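Local coordinates for 11S globulin seed storage protein (Amaranthus hypochondriacus, PDB 3QAC), which serves as a seed storage protein, a nutrient reservoir of the 11S globulin family whose two-cupin subunits assemble into a hexamer, at the interface of chains A and B. Sequence-based numbering; all coordinates share one arbitrary frame. Chains: chain A/B, 11S globulin seed storage protein.

Contact 1: the interface of chains A and B. Residues chain A 224-226; chain B 439-440, 443-444.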
loop_
_atom_site.group_PDB
_atom_site.type_symbol
_atom_site.label_atom_id
_atom_site.label_comp_id
_atom_site.label_asym_id
_atom_site.label_seq_id
_atom_site.Cartn_x
_atom_site.Cartn_y
_atom_site.Cartn_z
ATOM N N PHE A 224 -32.324 5.697 19.299
ATOM C CA PHE A 224 -32.163 7.075 19.739
ATOM C C PHE A 224 -33.018 7.444 20.949
ATOM O O PHE A 224 -32.974 8.580 21.407
ATOM C CB PHE A 224 -32.446 8.040 18.580
ATOM C CG PHE A 224 -31.394 8.018 17.499
ATOM C CD1 PHE A 224 -31.458 7.096 16.467
ATOM C CD2 PHE A 224 -30.331 8.914 17.527
ATOM C CE1 PHE A 224 -30.493 7.074 15.483
ATOM C CE2 PHE A 224 -29.358 8.894 16.541
ATOM C CZ PHE A 224 -29.439 7.974 15.519
ATOM N N GLY A 225 -33.785 6.488 21.466
ATOM C CA GLY A 225 -34.726 6.771 22.537
ATOM C C GLY A 225 -35.714 7.811 22.054
ATOM O O GLY A 225 -36.019 8.796 22.739
ATOM N N VAL A 226 -36.219 7.590 20.848
ATOM C CA VAL A 226 -36.997 8.611 20.173
ATOM C C VAL A 226 -38.261 7.993 19.593
ATOM O O VAL A 226 -38.329 6.771 19.401
ATOM C CB VAL A 226 -36.127 9.310 19.096
ATOM C CG1 VAL A 226 -36.724 9.167 17.708
ATOM C CG2 VAL A 226 -35.878 10.773 19.469
ATOM N N GLY B 439 -34.030 15.844 21.897
ATOM C CA GLY B 439 -34.264 14.467 22.288
ATOM C C GLY B 439 -33.575 13.470 21.378
ATOM O O GLY B 439 -33.086 12.422 21.829
ATOM N N LEU B 440 -33.549 13.783 20.085
ATOM C CA LEU B 440 -32.797 12.969 19.148
ATOM C C LEU B 440 -31.342 12.912 19.614
ATOM O O LEU B 440 -30.715 11.854 19.588
ATOM C CB LEU B 440 -32.885 13.547 17.738
ATOM C CG LEU B 440 -32.156 12.757 16.651
ATOM C CD1 LEU B 440 -32.591 11.303 16.690
ATOM C CD2 LEU B 440 -32.409 13.370 15.276
ATOM N N ASN B 443 -31.624 11.831 24.260
ATOM C CA ASN B 443 -32.467 10.786 24.830
ATOM C C ASN B 443 -31.731 9.484 25.063
ATOM O O ASN B 443 -32.215 8.603 25.765
ATOM C CB ASN B 443 -33.688 10.555 23.950
ATOM C CG ASN B 443 -34.672 11.670 24.072
ATOM O OD1 ASN B 443 -34.425 12.617 24.810
ATOM N ND2 ASN B 443 -35.794 11.578 23.365
ATOM N N ARG B 444 -30.548 9.377 24.474
ATOM C CA ARG B 444 -29.754 8.161 24.557
ATOM C C ARG B 444 -28.407 8.457 25.231
ATOM O O ARG B 444 -27.432 8.768 24.554
ATOM C CB ARG B 444 -29.550 7.596 23.151
ATOM C CG ARG B 444 -28.663 6.387 23.108
ATOM C CD ARG B 444 -29.184 5.336 24.036
ATOM N NE ARG B 444 -30.445 4.809 23.554
ATOM C CZ ARG B 444 -31.147 3.886 24.195
ATOM N NH1 ARG B 444 -30.698 3.404 25.348
ATOM N NH2 ARG B 444 -32.291 3.449 23.687
HETATM O O HOH W 1 -30.722 9.925 21.439
#

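Contact 2: the interface of chains A and B. Residues chain A 189, 207-211, 213; chain B 362-365.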
loop_
_atom_site.group_PDB
_atom_site.type_symbol
_atom_site.label_atom_id
_atom_site.label_comp_id
_atom_site.label_asym_id
_atom_site.label_seq_id
_atom_site.Cartn_x
_atom_site.Cartn_y
_atom_site.Cartn_z
ATOM N N GLN A 189 -27.496 9.767 -5.951
ATOM C CA GLN A 189 -26.171 9.181 -6.099
ATOM C C GLN A 189 -25.315 10.220 -6.783
ATOM O O GLN A 189 -25.775 10.918 -7.676
ATOM C CB GLN A 189 -26.210 7.900 -6.933
ATOM C CG GLN A 189 -26.987 6.775 -6.270
ATOM C CD GLN A 189 -26.482 6.475 -4.856
ATOM O OE1 GLN A 189 -27.274 6.281 -3.922
ATOM N NE2 GLN A 189 -25.157 6.449 -4.692
ATOM N N ASN A 207 -35.826 4.445 -4.614
ATOM C CA ASN A 207 -35.208 3.192 -4.191
ATOM C C ASN A 207 -33.859 3.409 -3.498
ATOM O O ASN A 207 -33.075 2.471 -3.349
ATOM C CB ASN A 207 -35.039 2.247 -5.391
ATOM C CG ASN A 207 -34.985 0.768 -4.986
ATOM O OD1 ASN A 207 -35.301 0.403 -3.849
ATOM N ND2 ASN A 207 -34.591 -0.087 -5.927
ATOM N N THR A 208 -33.582 4.647 -3.091
ATOM C CA THR A 208 -32.349 4.960 -2.368
ATOM C C THR A 208 -32.563 6.070 -1.348
ATOM O O THR A 208 -33.625 6.694 -1.315
ATOM C CB THR A 208 -31.210 5.397 -3.307
ATOM O OG1 THR A 208 -31.396 6.767 -3.683
ATOM C CG2 THR A 208 -31.142 4.505 -4.546
ATOM N N GLY A 209 -31.543 6.313 -0.524
ATOM C CA GLY A 209 -31.597 7.352 0.492
ATOM C C GLY A 209 -30.368 7.382 1.386
ATOM O O GLY A 209 -29.352 6.764 1.058
ATOM N N ASN A 210 -30.466 8.111 2.505
ATOM C CA ASN A 210 -29.396 8.207 3.502
ATOM C C ASN A 210 -29.347 6.926 4.328
ATOM O O ASN A 210 -30.284 6.133 4.291
ATOM C CB ASN A 210 -29.591 9.436 4.407
ATOM C CG ASN A 210 -30.656 9.216 5.479
ATOM O OD1 ASN A 210 -30.505 8.362 6.347
ATOM N ND2 ASN A 210 -31.729 10.000 5.429
ATOM N N ILE A 211 -28.266 6.710 5.070
ATOM C CA ILE A 211 -28.071 5.393 5.669
ATOM C C ILE A 211 -29.198 4.998 6.609
ATOM O O ILE A 211 -29.487 3.814 6.771
ATOM C CB ILE A 211 -26.723 5.245 6.398
ATOM C CG1 ILE A 211 -26.687 6.104 7.655
ATOM C CG2 ILE A 211 -25.577 5.570 5.467
ATOM C CD1 ILE A 211 -25.422 5.906 8.427
ATOM N N ARG A 213 -32.378 5.522 6.236
ATOM C CA ARG A 213 -33.449 4.925 5.455
ATOM C C ARG A 213 -33.302 3.404 5.407
ATOM O O ARG A 213 -34.279 2.673 5.262
ATOM C CB ARG A 213 -33.488 5.496 4.031
ATOM C CG ARG A 213 -33.952 4.480 2.989
ATOM C CD ARG A 213 -34.749 5.104 1.855
ATOM N NE ARG A 213 -35.314 4.065 0.990
ATOM C CZ ARG A 213 -36.116 4.295 -0.050
ATOM N NH1 ARG A 213 -36.459 5.537 -0.369
ATOM N NH2 ARG A 213 -36.574 3.277 -0.773
ATOM N N ASP B 362 -24.324 2.095 0.879
ATOM C CA ASP B 362 -24.195 3.513 0.577
ATOM C C ASP B 362 -25.451 4.075 -0.068
ATOM O O ASP B 362 -25.606 5.291 -0.199
ATOM C CB ASP B 362 -23.005 3.743 -0.349
ATOM C CG ASP B 362 -23.057 2.865 -1.586
ATOM O OD1 ASP B 362 -23.175 3.410 -2.698
ATOM O OD2 ASP B 362 -22.977 1.626 -1.446
ATOM N N GLN B 363 -26.346 3.178 -0.463
ATOM C CA GLN B 363 -27.567 3.549 -1.174
ATOM C C GLN B 363 -28.737 3.745 -0.220
ATOM O O GLN B 363 -29.834 4.092 -0.643
ATOM C CB GLN B 363 -27.944 2.449 -2.170
ATOM C CG GLN B 363 -28.025 2.897 -3.600
ATOM C CD GLN B 363 -26.857 2.404 -4.391
ATOM O OE1 GLN B 363 -25.774 2.979 -4.331
ATOM N NE2 GLN B 363 -27.052 1.313 -5.126
ATOM N N GLY B 364 -28.505 3.489 1.063
ATOM C CA GLY B 364 -29.565 3.530 2.053
ATOM C C GLY B 364 -30.404 2.262 2.017
ATOM O O GLY B 364 -31.487 2.205 2.593
ATOM N N GLN B 365 -29.896 1.240 1.335
ATOM C CA GLN B 365 -30.592 -0.040 1.218
ATOM C C GLN B 365 -30.073 -1.015 2.251
ATOM O O GLN B 365 -28.861 -1.109 2.472
ATOM C CB GLN B 365 -30.397 -0.640 -0.186
ATOM C CG GLN B 365 -31.046 0.169 -1.300
ATOM C CD GLN B 365 -32.494 0.533 -0.975
ATOM O OE1 GLN B 365 -33.354 -0.347 -0.826
ATOM N NE2 GLN B 365 -32.767 1.836 -0.853
HETATM O O HOH W 2 -26.396 7.380 1.656
#

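Contact 3: the interface of chains A and B. Residues chain A 67, 86, 88, 145-147, 183; chain B 340, 342, 383, 409, 417.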
loop_
_atom_site.group_PDB
_atom_site.type_symbol
_atom_site.label_atom_id
_atom_site.label_comp_id
_atom_site.label_asym_id
_atom_site.label_seq_id
_atom_site.Cartn_x
_atom_site.Cartn_y
_atom_site.Cartn_z
ATOM N N PHE A 67 -20.231 10.870 4.762
ATOM C CA PHE A 67 -18.845 10.444 4.744
ATOM C C PHE A 67 -18.589 9.637 3.479
ATOM O O PHE A 67 -19.512 9.186 2.834
ATOM C CB PHE A 67 -18.489 9.643 5.997
ATOM C CG PHE A 67 -19.472 8.542 6.335
ATOM C CD1 PHE A 67 -20.640 8.818 7.040
ATOM C CD2 PHE A 67 -19.214 7.228 5.973
ATOM C CE1 PHE A 67 -21.522 7.807 7.376
ATOM C CE2 PHE A 67 -20.101 6.208 6.303
ATOM C CZ PHE A 67 -21.251 6.499 7.008
ATOM N N MET A 86 -17.179 15.247 12.563
ATOM C CA MET A 86 -17.536 14.419 13.707
ATOM C C MET A 86 -16.554 13.284 13.827
ATOM O O MET A 86 -16.847 12.150 13.447
ATOM C CB MET A 86 -18.956 13.859 13.592
ATOM C CG MET A 86 -20.049 14.924 13.601
ATOM S SD MET A 86 -20.463 15.439 11.931
ATOM C CE MET A 86 -21.564 14.111 11.435
ATOM N N PRO A 88 -14.699 10.445 15.586
ATOM C CA PRO A 88 -14.978 9.536 16.701
ATOM C C PRO A 88 -13.952 9.687 17.811
ATOM O O PRO A 88 -12.763 9.472 17.572
ATOM C CB PRO A 88 -14.841 8.148 16.062
ATOM C CG PRO A 88 -15.098 8.376 14.636
ATOM C CD PRO A 88 -14.500 9.715 14.327
ATOM N N GLY A 145 -13.672 8.166 5.759
ATOM C CA GLY A 145 -14.714 7.720 6.657
ATOM C C GLY A 145 -15.229 8.775 7.622
ATOM O O GLY A 145 -16.259 8.577 8.264
ATOM N N VAL A 146 -14.515 9.892 7.750
ATOM C CA VAL A 146 -14.943 10.937 8.676
ATOM C C VAL A 146 -16.212 11.665 8.200
ATOM O O VAL A 146 -16.256 12.289 7.126
ATOM C CB VAL A 146 -13.808 11.956 8.987
ATOM C CG1 VAL A 146 -14.345 13.112 9.790
ATOM C CG2 VAL A 146 -12.668 11.284 9.738
ATOM N N SER A 147 -17.245 11.571 9.015
ATOM C CA SER A 147 -18.507 12.202 8.702
ATOM C C SER A 147 -18.359 13.711 8.858
ATOM O O SER A 147 -17.637 14.197 9.738
ATOM C CB SER A 147 -19.577 11.680 9.645
ATOM O OG SER A 147 -19.195 11.953 10.983
ATOM N N LEU A 183 -26.036 11.009 6.023
ATOM C CA LEU A 183 -26.588 10.802 7.351
ATOM C C LEU A 183 -27.938 11.473 7.498
ATOM O O LEU A 183 -28.519 11.477 8.578
ATOM C CB LEU A 183 -25.614 11.351 8.383
ATOM C CG LEU A 183 -24.477 10.365 8.588
ATOM C CD1 LEU A 183 -23.323 10.997 9.339
ATOM C CD2 LEU A 183 -25.039 9.168 9.335
ATOM N N TYR B 340 -20.941 2.849 12.083
ATOM C CA TYR B 340 -20.197 2.434 10.925
ATOM C C TYR B 340 -18.735 2.503 11.249
ATOM O O TYR B 340 -18.307 3.320 12.042
ATOM C CB TYR B 340 -20.528 3.324 9.744
ATOM C CG TYR B 340 -19.916 4.707 9.793
ATOM C CD1 TYR B 340 -20.511 5.731 10.510
ATOM C CD2 TYR B 340 -18.769 4.983 9.088
ATOM C CE1 TYR B 340 -19.962 7.001 10.522
ATOM C CE2 TYR B 340 -18.218 6.232 9.081
ATOM C CZ TYR B 340 -18.809 7.246 9.797
ATOM O OH TYR B 340 -18.233 8.498 9.784
ATOM N N LEU B 342 -15.074 3.474 10.226
ATOM C CA LEU B 342 -14.527 4.527 9.364
ATOM C C LEU B 342 -13.535 3.992 8.377
ATOM O O LEU B 342 -13.466 4.460 7.240
ATOM C CB LEU B 342 -13.775 5.601 10.152
ATOM C CG LEU B 342 -14.336 6.471 11.274
ATOM C CD1 LEU B 342 -13.987 7.941 11.017
ATOM C CD2 LEU B 342 -15.804 6.269 11.536
ATOM N N ASN B 383 -17.436 1.322 6.130
ATOM C CA ASN B 383 -18.369 2.417 5.985
ATOM C C ASN B 383 -19.817 1.967 5.933
ATOM O O ASN B 383 -20.709 2.793 6.043
ATOM C CB ASN B 383 -18.025 3.307 4.777
ATOM C CG ASN B 383 -16.920 4.325 5.080
ATOM O OD1 ASN B 383 -16.705 5.261 4.308
ATOM N ND2 ASN B 383 -16.228 4.150 6.208
ATOM N N GLN B 409 -17.794 4.733 14.371
ATOM C CA GLN B 409 -18.549 5.843 14.897
ATOM C C GLN B 409 -19.971 5.410 15.124
ATOM O O GLN B 409 -20.656 4.977 14.192
ATOM C CB GLN B 409 -18.531 7.039 13.943
ATOM C CG GLN B 409 -19.659 8.027 14.234
ATOM C CD GLN B 409 -19.342 9.455 13.807
ATOM O OE1 GLN B 409 -18.689 10.195 14.535
ATOM N NE2 GLN B 409 -19.823 9.849 12.633
ATOM N N ALA B 417 -22.432 10.364 16.111
ATOM C CA ALA B 417 -22.454 11.355 15.052
ATOM C C ALA B 417 -23.505 12.393 15.392
ATOM O O ALA B 417 -23.238 13.582 15.358
ATOM C CB ALA B 417 -22.758 10.722 13.739
HETATM O O HOH W 3 -16.745 10.078 11.636
#

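Contact 1: the interface of chains A and B
B:Asn443 and A:Gly225 form a direct polar contact in this patch, where the C-terminal ends of helix 217-224 of chain A and helix 434-442 of chain B meet. The carboxamide nitrogen ND2 of B:Asn443 donates to the backbone O of A:Gly225 at 2.9 Å. The bond is moderately bent, 144° at the hydrogen, with the donor tilted 28° from the carbonyl plane. CG of B:Asn443 stands anti to its own carbonyl carbon (chi1 -73°), which turns the amide toward the A:Gly225 carbonyl, while CB packs 3.3 Å from A:Phe224 O.

A second polar link passes through water. Water 1 is 2.6 Å from A:Phe224 O and 2.7 Å from B:Leu440 O. Both partners are carbonyl acceptors, so the water is expected to give each a hydrogen, easing the approach of two oxygens near helix ends of like polarity. The chain of B:Arg444, bent at chi2 and chi3, passes near the same helix end of chain A, where its charge may further temper that polarity.

The apolar contacts centre on B:Leu440. Its side chain crosses that of A:Phe224 at a slant, and one branch, CD1, lies above the ring plane beside the CG-CD2 rim instead of over the middle. On the turn after the helix, A:Val226 presses a methyl against the backbone of helix 434-442, with CG2 3.8 Å from B:Leu440 CA. The tightest apolar approach pairs B:Leu440 CD1 with A:Phe224 CD2 at 3.4 Å.

Contact 2: the interface of chains A and B
B:Gln363 meets the A:Thr208-A:Gly209 stretch with its backbone and its side chain together, in a loop-to-loop contact. Its carbonyl O accepts from A:Gly209 N at 2.8 Å, with 151° at the hydrogen and the donor 37° above the carbonyl plane. Its side chain bends at chi2 and lays CG against two partners: 3.6 Å from the methyl CG2 of A:Thr208 and 3.5 Å from the amide oxygen OE1 of A:Gln189. The A:Gln189 side chain crosses it nearly at right angles, and the turned amides touch without a hydrogen bond.

B:Gln365 folds back at chi2 (-49°), which brings its amide against the backbone of A:Asn207 and alongside A:Arg213, the two side chains pointing the same way. NE2 is modelled 2.6 Å from A:Asn207 O, but its N-H groups point elsewhere, so no hydrogen bond is assigned and the amide placement is doubtful. An alanine here would probably open a gap beside the A:Asn207 carbonyl and leave the A:Arg213 side chain freer to turn.

Water 2 adds a bridge between A:Gly209 O and B:Asp362 O. Together these contacts fasten the chain B loop that carries B:Gln363 onto the segment leading into 3-10 helix 211-214 of chain A, and so would help hold neighbouring subunits together in the oligomer.

Contact 3: the interface of chains A and B
A:Phe67 and B:Tyr340 stack face to face across the interface, their centroids 3.6 Å apart and their planes only 8° from parallel. The side chains run past each other in opposite directions, and A:Phe67 CZ sits over the centre of the tyrosine ring, while B:Tyr340 CE2 lies over the rim of the phenylalanine. The phenol then reaches beyond the stack: B:Tyr340 OH donates to A:Gly145 O at 2.5 Å, approaching nearly in line with the carbonyl bond (171°), and that oxygen lies at the edge of the ring in its plane.

Beside this pair, the long side chain of B:Gln409 starts anti to its backbone N (chi1 161°) and extends to place NE2 2.7 Å from A:Ser147 OG, which lies in the amide plane. Its other end is doubtful as modelled, since OE1 stands 2.9 Å from the acceptor A:Met86 O; a reversed amide could serve both partners. Apolar flanks close the patch: B:Leu342 and A:Pro88 meet tip to tip, and A:Pro88 CG packs 3.7 Å from B:Gln409 CB.

B:Asn383 both touches the A:Phe67 ring at CD2, its amide plane almost perpendicular to the ring, and braces its own chain: ND2 donates to B:Leu342 O at 3.0 Å in a bent bond, the donor well above the carbonyl plane, that would loosely link two segments bordering the stack. Between the chains, water 3 joins A:Met86 O, A:Ser147 N and OG, and the phenol; it lies 2.9 Å from B:Tyr340 OH.

The centres of C-alpha atoms lie about 22 Å apart for contacts 1 and 2, 19 Å for contacts 1 and 3, and 16 Å for contacts 2 and 3. The three share no residue, but along chain A contact 2 runs into 3-10 helix 211-214, shortly before helix 217-224, whose end forms contact 1. Contact 3 draws on the N-terminal cupin region of chain A, whereas the chain B residues of all three fall between 340 and 444. This unequal, head-to-tail pairing is not an exact two-fold and suits a ring of the three deposited copies, the trimer from which the hexamer would be built.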